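Local coordinates for putative uncharacterized protein (Xanthomonas oryzae pv. oryzae, PDB 4KL0) that binds calcium and probably hydrolyses N-glycosidic bonds of nucleosides, although its substrate is not established, at residues D182-R185 against V191-D194. Sequence-based numbering, arbitrary orientation.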
loop_
_atom_site.group_PDB
_atom_site.type_symbol
_atom_site.label_atom_id
_atom_site.label_comp_id
_atom_site.label_asym_id
_atom_site.label_seq_id
_atom_site.Cartn_x
_atom_site.Cartn_y
_atom_site.Cartn_z
ATOM N N ASP A 182 17.653 7.260 -0.884
ATOM C CA ASP A 182 18.491 8.308 -1.489
ATOM C C ASP A 182 19.856 7.680 -1.805
ATOM O O ASP A 182 20.354 6.866 -1.018
ATOM C CB ASP A 182 18.716 9.414 -0.513
ATOM C CG ASP A 182 19.210 10.696 -1.192
ATOM O OD1 ASP A 182 19.759 10.626 -2.317
ATOM O OD2 ASP A 182 19.036 11.763 -0.594
ATOM N N PRO A 183 20.442 8.059 -2.952
ATOM C CA PRO A 183 21.872 7.874 -3.275
ATOM C C PRO A 183 22.849 7.943 -2.098
ATOM O O PRO A 183 23.565 6.943 -1.847
ATOM C CB PRO A 183 22.124 9.033 -4.246
ATOM C CG PRO A 183 20.701 9.318 -4.894
ATOM C CD PRO A 183 19.695 8.468 -4.156
ATOM N N ALA A 184 22.900 9.079 -1.388
ATOM C CA ALA A 184 23.783 9.283 -0.233
ATOM C C ALA A 184 23.278 8.794 1.081
ATOM O O ALA A 184 22.139 9.073 1.459
ATOM C CB ALA A 184 24.092 10.767 -0.083
ATOM N N ARG A 185 24.159 8.151 1.821
ATOM C CA ARG A 185 23.897 7.656 3.148
ATOM C C ARG A 185 24.393 8.694 4.163
ATOM O O ARG A 185 23.721 9.670 4.516
ATOM C CB ARG A 185 24.619 6.287 3.336
ATOM C CG ARG A 185 23.685 5.017 3.472
ATOM C CD ARG A 185 23.718 3.960 2.314
ATOM N NE ARG A 185 22.993 4.447 1.158
ATOM C CZ ARG A 185 22.776 3.774 0.039
ATOM N NH1 ARG A 185 23.232 2.535 -0.115
ATOM N NH2 ARG A 185 22.104 4.359 -0.951
ATOM N N VAL A 191 21.053 4.812 5.891
ATOM C CA VAL A 191 20.212 4.964 4.713
ATOM C C VAL A 191 19.221 6.085 5.002
ATOM O O VAL A 191 18.769 6.242 6.139
ATOM C CB VAL A 191 19.470 3.634 4.467
ATOM C CG1 VAL A 191 18.442 3.767 3.338
ATOM C CG2 VAL A 191 20.483 2.582 4.133
ATOM N N GLN A 192 18.934 6.890 3.974
ATOM C CA GLN A 192 17.971 7.979 4.131
ATOM C C GLN A 192 16.985 7.973 2.967
ATOM O O GLN A 192 17.190 7.363 1.911
ATOM C CB GLN A 192 18.697 9.334 4.290
ATOM C CG GLN A 192 19.468 9.753 3.129
ATOM C CD GLN A 192 20.298 11.014 3.437
ATOM O OE1 GLN A 192 20.082 11.702 4.430
ATOM N NE2 GLN A 192 21.231 11.295 2.571
ATOM N N PRO A 193 15.846 8.664 3.143
ATOM C CA PRO A 193 14.884 8.596 2.043
ATOM C C PRO A 193 15.153 9.485 0.836
ATOM O O PRO A 193 15.615 10.636 1.012
ATOM C CB PRO A 193 13.593 9.105 2.712
ATOM C CG PRO A 193 14.082 10.069 3.744
ATOM C CD PRO A 193 15.333 9.364 4.326
ATOM N N ASP A 194 14.839 8.979 -0.351
ATOM C CA ASP A 194 14.858 9.736 -1.626
ATOM C C ASP A 194 13.747 10.781 -1.579
ATOM O O ASP A 194 12.548 10.435 -1.483
ATOM C CB ASP A 194 14.630 8.778 -2.799
ATOM C CG ASP A 194 14.937 9.396 -4.188
ATOM O OD1 ASP A 194 14.710 10.615 -4.444
ATOM O OD2 ASP A 194 15.411 8.623 -5.066
HETATM O O HOH W 1 20.592 6.688 1.589
#
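The side-chain amide of Q192 bonds the carbonyl oxygen of A184, with NE2 2.6 Å from A184 O, but the bond is bent (136° at the hydrogen) and the donor sits above the carbonyl plane, off the lone pairs. Q192 suits the place because its chain, extended beyond CG (chi2 -173°), is long enough to lay the amide beside the turn, while its CG packs 3.7 Å from D182 CB. A water accepts the N-H of Q192 at 2.9 Å and lies 2.6 Å from D182 O and 2.8 Å from A184 O, within donating distance of both, though its two protons may be shared among more acceptors than these. It fills in where the two backbones are too far apart to bond directly. At the other end D182 N gives Q192 O a nearly straight bond of 2.8 Å. R185 folds back, its chain bent at chi2 and chi3, so that NH2 meets D182 O nearly in the guanidinium plane at 3.1 Å. Its CG and CD run alongside V191, with R185 CD 4.0 Å from V191 CG2. P193 is buried against I204, A207 and Y211 of helix 204-216, where its compact apolar ring fits, while D194 OD1 forms a salt bridge with R196. With 186-189 not modelled, the two arms of this partly exposed loop after strand 172-178 of the Rossmann-like core are joined chiefly by polar bonds, with only a thin aliphatic contact.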